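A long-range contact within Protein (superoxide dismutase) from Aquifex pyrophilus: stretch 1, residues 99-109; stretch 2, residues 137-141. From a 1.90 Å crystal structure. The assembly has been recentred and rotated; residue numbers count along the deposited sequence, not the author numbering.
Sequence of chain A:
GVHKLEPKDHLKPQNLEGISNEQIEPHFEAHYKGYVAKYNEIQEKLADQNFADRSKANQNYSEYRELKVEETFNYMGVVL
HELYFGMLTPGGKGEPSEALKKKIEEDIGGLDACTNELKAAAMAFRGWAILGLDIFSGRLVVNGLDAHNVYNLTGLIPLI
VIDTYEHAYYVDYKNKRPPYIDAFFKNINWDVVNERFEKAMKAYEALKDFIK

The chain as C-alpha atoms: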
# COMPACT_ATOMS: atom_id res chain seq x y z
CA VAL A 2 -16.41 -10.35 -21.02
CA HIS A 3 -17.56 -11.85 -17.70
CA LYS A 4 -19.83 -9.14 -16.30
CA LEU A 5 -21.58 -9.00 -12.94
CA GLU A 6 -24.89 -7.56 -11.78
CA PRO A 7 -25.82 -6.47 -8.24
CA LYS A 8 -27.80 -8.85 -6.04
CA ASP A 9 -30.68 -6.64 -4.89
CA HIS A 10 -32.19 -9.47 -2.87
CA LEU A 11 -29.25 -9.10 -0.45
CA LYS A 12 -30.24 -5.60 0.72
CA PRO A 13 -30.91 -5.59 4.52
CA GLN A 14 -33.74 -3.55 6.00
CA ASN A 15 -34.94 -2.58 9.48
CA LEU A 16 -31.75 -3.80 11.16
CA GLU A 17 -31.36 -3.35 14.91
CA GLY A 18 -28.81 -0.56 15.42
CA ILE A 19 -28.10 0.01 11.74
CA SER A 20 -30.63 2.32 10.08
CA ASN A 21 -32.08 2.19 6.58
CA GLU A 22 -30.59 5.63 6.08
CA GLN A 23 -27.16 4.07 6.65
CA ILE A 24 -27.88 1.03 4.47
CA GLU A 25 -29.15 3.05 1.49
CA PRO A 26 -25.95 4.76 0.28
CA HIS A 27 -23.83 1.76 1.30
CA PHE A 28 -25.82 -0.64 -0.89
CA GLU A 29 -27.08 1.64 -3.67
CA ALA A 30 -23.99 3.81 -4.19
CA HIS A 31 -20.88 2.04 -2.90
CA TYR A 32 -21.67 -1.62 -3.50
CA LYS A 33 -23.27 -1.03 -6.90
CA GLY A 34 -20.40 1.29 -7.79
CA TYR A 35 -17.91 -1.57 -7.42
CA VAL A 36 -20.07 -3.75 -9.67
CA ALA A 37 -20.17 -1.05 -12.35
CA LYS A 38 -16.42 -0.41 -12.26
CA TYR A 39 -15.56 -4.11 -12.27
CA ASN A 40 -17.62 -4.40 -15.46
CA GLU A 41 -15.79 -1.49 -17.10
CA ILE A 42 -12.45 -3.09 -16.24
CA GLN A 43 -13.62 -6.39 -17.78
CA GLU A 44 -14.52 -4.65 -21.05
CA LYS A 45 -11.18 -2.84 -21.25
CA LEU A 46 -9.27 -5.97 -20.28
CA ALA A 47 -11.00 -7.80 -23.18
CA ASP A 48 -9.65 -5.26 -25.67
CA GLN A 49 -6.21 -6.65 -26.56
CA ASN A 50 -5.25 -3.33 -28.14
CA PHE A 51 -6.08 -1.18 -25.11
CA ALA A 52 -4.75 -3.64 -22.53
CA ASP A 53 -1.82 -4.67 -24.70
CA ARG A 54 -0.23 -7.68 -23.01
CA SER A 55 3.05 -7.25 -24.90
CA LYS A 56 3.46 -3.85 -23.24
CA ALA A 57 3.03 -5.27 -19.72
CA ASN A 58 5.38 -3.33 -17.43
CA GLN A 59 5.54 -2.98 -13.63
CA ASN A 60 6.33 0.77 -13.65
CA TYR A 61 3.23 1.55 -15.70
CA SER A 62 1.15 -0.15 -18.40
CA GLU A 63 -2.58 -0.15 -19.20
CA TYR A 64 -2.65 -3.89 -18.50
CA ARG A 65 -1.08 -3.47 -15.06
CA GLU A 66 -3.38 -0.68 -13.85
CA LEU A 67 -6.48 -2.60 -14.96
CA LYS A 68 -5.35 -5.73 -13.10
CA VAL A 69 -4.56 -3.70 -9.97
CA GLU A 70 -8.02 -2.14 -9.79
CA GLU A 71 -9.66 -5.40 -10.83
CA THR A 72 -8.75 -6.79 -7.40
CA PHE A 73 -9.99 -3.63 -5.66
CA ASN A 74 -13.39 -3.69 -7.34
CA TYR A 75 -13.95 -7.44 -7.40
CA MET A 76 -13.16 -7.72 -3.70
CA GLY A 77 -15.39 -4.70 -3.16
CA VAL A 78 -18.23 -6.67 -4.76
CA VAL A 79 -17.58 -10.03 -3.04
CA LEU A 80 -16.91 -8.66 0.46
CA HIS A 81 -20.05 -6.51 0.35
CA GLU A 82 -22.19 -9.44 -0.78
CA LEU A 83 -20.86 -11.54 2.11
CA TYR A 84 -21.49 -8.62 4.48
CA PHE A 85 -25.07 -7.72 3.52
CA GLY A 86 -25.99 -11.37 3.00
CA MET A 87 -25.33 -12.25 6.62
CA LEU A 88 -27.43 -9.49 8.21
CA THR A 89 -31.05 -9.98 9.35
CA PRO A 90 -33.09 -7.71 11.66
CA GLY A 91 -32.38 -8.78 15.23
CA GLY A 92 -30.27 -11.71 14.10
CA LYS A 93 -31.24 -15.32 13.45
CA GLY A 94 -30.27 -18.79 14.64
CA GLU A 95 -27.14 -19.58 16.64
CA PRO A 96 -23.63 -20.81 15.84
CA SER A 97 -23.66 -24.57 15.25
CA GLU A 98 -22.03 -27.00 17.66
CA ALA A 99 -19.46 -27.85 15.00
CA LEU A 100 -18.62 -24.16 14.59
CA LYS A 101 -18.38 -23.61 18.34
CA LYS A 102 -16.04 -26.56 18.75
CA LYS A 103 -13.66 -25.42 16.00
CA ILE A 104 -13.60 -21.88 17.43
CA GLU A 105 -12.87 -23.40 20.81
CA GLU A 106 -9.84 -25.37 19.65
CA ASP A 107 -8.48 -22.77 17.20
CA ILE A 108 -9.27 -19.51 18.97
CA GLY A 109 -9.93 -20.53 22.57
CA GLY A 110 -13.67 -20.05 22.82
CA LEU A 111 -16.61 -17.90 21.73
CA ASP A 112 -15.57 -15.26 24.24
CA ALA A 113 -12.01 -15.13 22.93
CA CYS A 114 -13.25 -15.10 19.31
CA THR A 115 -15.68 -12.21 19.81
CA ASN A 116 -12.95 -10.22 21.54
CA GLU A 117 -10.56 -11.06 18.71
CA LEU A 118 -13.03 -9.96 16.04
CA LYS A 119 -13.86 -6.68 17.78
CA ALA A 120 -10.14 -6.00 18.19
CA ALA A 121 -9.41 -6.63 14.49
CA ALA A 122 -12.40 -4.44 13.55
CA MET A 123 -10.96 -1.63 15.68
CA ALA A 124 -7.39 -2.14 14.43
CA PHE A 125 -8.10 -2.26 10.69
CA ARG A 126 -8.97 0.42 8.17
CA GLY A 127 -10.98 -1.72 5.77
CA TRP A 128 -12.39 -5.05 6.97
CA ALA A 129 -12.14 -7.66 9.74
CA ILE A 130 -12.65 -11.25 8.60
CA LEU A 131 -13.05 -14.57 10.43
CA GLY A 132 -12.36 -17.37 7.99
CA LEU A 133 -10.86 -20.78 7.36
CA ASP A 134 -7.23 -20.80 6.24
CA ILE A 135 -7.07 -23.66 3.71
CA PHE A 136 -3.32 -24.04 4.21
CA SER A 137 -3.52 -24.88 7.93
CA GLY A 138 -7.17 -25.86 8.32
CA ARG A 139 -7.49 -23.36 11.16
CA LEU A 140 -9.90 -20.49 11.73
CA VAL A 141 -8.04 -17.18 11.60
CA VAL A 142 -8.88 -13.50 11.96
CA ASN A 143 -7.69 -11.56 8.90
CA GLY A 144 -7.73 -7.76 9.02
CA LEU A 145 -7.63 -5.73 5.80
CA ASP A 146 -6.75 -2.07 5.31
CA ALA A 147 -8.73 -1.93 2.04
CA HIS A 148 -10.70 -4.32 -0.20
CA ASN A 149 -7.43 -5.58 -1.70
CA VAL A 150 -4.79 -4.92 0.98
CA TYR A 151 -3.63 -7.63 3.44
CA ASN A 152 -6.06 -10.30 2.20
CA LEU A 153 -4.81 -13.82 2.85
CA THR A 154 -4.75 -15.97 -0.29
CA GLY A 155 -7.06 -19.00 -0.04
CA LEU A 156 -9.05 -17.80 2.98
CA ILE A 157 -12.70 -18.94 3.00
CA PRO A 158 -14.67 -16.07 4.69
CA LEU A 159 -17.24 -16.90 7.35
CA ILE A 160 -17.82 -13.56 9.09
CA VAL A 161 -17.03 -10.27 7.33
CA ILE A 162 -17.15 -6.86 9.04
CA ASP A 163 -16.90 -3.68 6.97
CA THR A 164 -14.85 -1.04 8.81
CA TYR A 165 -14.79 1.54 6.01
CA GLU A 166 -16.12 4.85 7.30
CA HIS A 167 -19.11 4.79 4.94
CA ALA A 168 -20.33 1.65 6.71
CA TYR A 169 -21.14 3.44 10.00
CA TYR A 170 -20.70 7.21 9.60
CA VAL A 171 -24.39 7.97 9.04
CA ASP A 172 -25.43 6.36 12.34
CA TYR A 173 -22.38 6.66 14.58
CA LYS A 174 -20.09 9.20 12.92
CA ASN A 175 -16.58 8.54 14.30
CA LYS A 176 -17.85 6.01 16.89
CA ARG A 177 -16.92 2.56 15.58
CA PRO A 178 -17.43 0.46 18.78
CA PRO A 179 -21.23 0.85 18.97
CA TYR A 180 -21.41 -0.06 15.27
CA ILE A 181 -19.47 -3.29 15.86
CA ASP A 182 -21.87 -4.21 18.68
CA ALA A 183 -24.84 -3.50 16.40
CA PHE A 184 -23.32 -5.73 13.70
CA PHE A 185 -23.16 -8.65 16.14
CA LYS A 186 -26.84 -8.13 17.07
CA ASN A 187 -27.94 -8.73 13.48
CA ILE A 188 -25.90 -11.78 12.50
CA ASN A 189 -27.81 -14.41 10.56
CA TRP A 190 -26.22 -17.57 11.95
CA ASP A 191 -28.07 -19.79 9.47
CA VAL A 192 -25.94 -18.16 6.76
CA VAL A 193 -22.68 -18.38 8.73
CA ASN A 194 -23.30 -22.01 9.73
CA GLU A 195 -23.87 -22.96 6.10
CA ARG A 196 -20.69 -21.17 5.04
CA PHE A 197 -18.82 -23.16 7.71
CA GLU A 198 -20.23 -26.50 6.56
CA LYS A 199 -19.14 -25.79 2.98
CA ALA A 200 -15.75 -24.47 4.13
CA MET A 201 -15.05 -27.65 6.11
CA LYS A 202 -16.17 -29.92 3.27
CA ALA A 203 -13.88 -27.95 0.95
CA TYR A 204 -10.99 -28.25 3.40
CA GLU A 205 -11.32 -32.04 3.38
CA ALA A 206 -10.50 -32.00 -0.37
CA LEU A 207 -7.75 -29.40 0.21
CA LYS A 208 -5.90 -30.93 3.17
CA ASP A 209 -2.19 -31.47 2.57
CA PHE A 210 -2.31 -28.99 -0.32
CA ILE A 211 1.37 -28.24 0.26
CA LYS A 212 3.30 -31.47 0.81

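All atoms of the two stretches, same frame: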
# COMPACT_ATOMS: atom_id res chain seq x y z
N ALA A 99 -20.69 -27.62 15.74
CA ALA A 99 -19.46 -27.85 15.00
C ALA A 99 -18.63 -26.57 14.93
O ALA A 99 -17.42 -26.60 15.14
CB ALA A 99 -19.78 -28.35 13.60
N LEU A 100 -19.30 -25.45 14.67
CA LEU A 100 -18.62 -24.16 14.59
C LEU A 100 -18.04 -23.78 15.95
O LEU A 100 -16.87 -23.38 16.04
CB LEU A 100 -19.56 -23.07 14.08
CG LEU A 100 -18.99 -21.65 14.03
CD1 LEU A 100 -17.74 -21.61 13.15
CD2 LEU A 100 -20.04 -20.68 13.52
N LYS A 101 -18.83 -23.94 17.00
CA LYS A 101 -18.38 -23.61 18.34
C LYS A 101 -17.16 -24.42 18.76
O LYS A 101 -16.24 -23.89 19.38
CB LYS A 101 -19.50 -23.82 19.36
CG LYS A 101 -20.66 -22.85 19.24
CD LYS A 101 -21.76 -23.24 20.22
CE LYS A 101 -22.97 -22.35 20.07
NZ LYS A 101 -24.11 -22.85 20.88
N LYS A 102 -17.15 -25.69 18.40
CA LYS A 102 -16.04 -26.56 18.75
C LYS A 102 -14.74 -26.17 18.06
O LYS A 102 -13.67 -26.16 18.68
CB LYS A 102 -16.38 -28.02 18.44
CG LYS A 102 -15.40 -29.04 19.03
CD LYS A 102 -15.28 -28.91 20.55
CE LYS A 102 -16.61 -29.16 21.26
NZ LYS A 102 -16.52 -28.98 22.74
N LYS A 103 -14.83 -25.83 16.78
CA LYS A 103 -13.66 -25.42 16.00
C LYS A 103 -13.10 -24.11 16.56
O LYS A 103 -11.88 -23.96 16.72
CB LYS A 103 -14.05 -25.24 14.53
CG LYS A 103 -12.86 -25.09 13.58
CD LYS A 103 -12.60 -26.39 12.84
CE LYS A 103 -11.43 -26.27 11.87
NZ LYS A 103 -10.12 -26.28 12.56
N ILE A 104 -13.99 -23.17 16.86
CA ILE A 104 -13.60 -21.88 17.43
C ILE A 104 -12.90 -22.11 18.76
O ILE A 104 -11.91 -21.46 19.09
CB ILE A 104 -14.83 -20.97 17.66
CG1 ILE A 104 -15.36 -20.44 16.32
CG2 ILE A 104 -14.49 -19.82 18.60
CD1 ILE A 104 -16.60 -19.60 16.44
N GLU A 105 -13.42 -23.07 19.52
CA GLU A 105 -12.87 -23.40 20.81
C GLU A 105 -11.44 -23.90 20.71
O GLU A 105 -10.55 -23.41 21.41
CB GLU A 105 -13.75 -24.44 21.49
CG GLU A 105 -13.54 -24.54 22.98
CD GLU A 105 -14.46 -25.56 23.63
OE1 GLU A 105 -14.06 -26.15 24.65
OE2 GLU A 105 -15.59 -25.76 23.12
N GLU A 106 -11.19 -24.83 19.80
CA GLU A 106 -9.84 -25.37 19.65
C GLU A 106 -8.86 -24.47 18.91
O GLU A 106 -7.67 -24.47 19.22
CB GLU A 106 -9.88 -26.78 19.05
CG GLU A 106 -10.61 -26.91 17.73
CD GLU A 106 -10.73 -28.36 17.29
OE1 GLU A 106 -11.87 -28.89 17.28
OE2 GLU A 106 -9.69 -28.98 16.97
N ASP A 107 -9.35 -23.67 17.96
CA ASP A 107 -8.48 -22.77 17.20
C ASP A 107 -8.26 -21.42 17.84
O ASP A 107 -7.15 -20.90 17.84
CB ASP A 107 -9.02 -22.56 15.79
CG ASP A 107 -8.91 -23.80 14.92
OD1 ASP A 107 -9.56 -23.82 13.86
OD2 ASP A 107 -8.18 -24.74 15.29
N ILE A 108 -9.34 -20.83 18.36
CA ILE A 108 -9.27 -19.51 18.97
C ILE A 108 -9.23 -19.51 20.50
O ILE A 108 -8.63 -18.63 21.11
CB ILE A 108 -10.47 -18.62 18.51
CG1 ILE A 108 -10.65 -18.70 16.98
CG2 ILE A 108 -10.25 -17.17 18.93
CD1 ILE A 108 -9.55 -18.05 16.17
N GLY A 109 -9.92 -20.47 21.12
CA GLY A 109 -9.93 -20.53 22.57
C GLY A 109 -11.33 -20.48 23.16
O GLY A 109 -11.53 -20.76 24.34
N SER A 137 -3.74 -24.31 6.60
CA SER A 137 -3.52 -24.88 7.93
C SER A 137 -4.77 -25.57 8.48
O SER A 137 -4.69 -26.33 9.44
CB SER A 137 -3.07 -23.80 8.90
OG SER A 137 -4.14 -22.92 9.21
N GLY A 138 -5.91 -25.29 7.87
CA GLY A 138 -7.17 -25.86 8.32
C GLY A 138 -7.64 -25.24 9.62
O GLY A 138 -8.49 -25.80 10.31
N ARG A 139 -7.12 -24.06 9.94
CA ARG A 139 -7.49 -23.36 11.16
C ARG A 139 -8.26 -22.08 10.90
O ARG A 139 -8.10 -21.44 9.86
CB ARG A 139 -6.23 -23.02 11.96
CG ARG A 139 -5.42 -24.22 12.41
CD ARG A 139 -4.00 -23.80 12.81
NE ARG A 139 -3.97 -22.83 13.90
CZ ARG A 139 -4.36 -23.09 15.14
NH1 ARG A 139 -4.83 -24.29 15.47
NH2 ARG A 139 -4.26 -22.15 16.08
N LEU A 140 -9.14 -21.73 11.84
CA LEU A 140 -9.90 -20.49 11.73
C LEU A 140 -8.92 -19.40 12.11
O LEU A 140 -8.13 -19.56 13.05
CB LEU A 140 -11.09 -20.48 12.70
CG LEU A 140 -12.24 -21.45 12.40
CD1 LEU A 140 -13.29 -21.35 13.48
CD2 LEU A 140 -12.85 -21.15 11.04
N VAL A 141 -8.93 -18.31 11.35
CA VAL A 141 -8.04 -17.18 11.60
C VAL A 141 -8.77 -15.86 11.40
O VAL A 141 -9.77 -15.78 10.68
CB VAL A 141 -6.80 -17.19 10.67
CG1 VAL A 141 -6.00 -18.48 10.85
CG2 VAL A 141 -7.21 -17.02 9.22
O HOH W 1 -5.00 -23.34 19.24

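The carboxylate of D107, in the last turn of a helix, holds a strand by its backbone and meets an arginine of the other stretch without any hydrogen bond to it. OD2 of D107 lies 3.4 Å from NH1 of R139, close enough for a salt bridge, yet the oxygen stands well out of the guanidinium plane and D107 CG sits over one face of the group. No N-H points at the oxygen, so the attraction is one of charge alone.

The other carboxylate oxygen is bonded with better direction. The backbone N of L140 donates to D107 OD1 at 2.9 Å, with an N-H...O angle of 166°. The helix and strand axes cross at 79°. Because the helix spends its backbone groups on its own hydrogen bonds, a short acidic side chain pointing toward the strand supplies the acceptor for the amide. K103, one turn earlier on the same helix face, completes the arrangement. Its NZ lies 2.8 Å from D107 OD1, a salt bridge within the helix, and also donates to the carbonyl O of G138 at 2.8 Å. A lysine suits this position because its long chain reaches across to the other stretch and its ammonium group has several protons to share. D107 OD1 thus accepts from both a side chain and a backbone amide, and K103 NZ links it to the carbonyl two residues before L140. G138 has a positive phi of 73°, a conformation that favours glycine.

Beside the polar cluster lies an apolar one, centred on L140, which is buried and loses more surface to the contact than any other residue here. Its side chain points toward the helix. CD1 of L140 packs 3.6 Å from CG1 of I104 and 3.8 Å from CG of K103, so the lysine contributes its aliphatic stem here and its charge to the polar cluster. L100 reaches in from a turn earlier, its CD1 4.5 Å from L140 CD1. Branched aliphatic side chains suit this region, where they can fill space without leaving polar groups unpaired. I108 lies apart from this packing, its CD1 3.7 Å from the backbone O of L140, while V141, the next residue after L140, points away, as alternation along a strand predicts.

One water donates to E106 O at 2.9 Å and accepts a weak hydrogen bond from R139 NH2 at 3.5 Å, giving the arginine a second, indirect link to the helix.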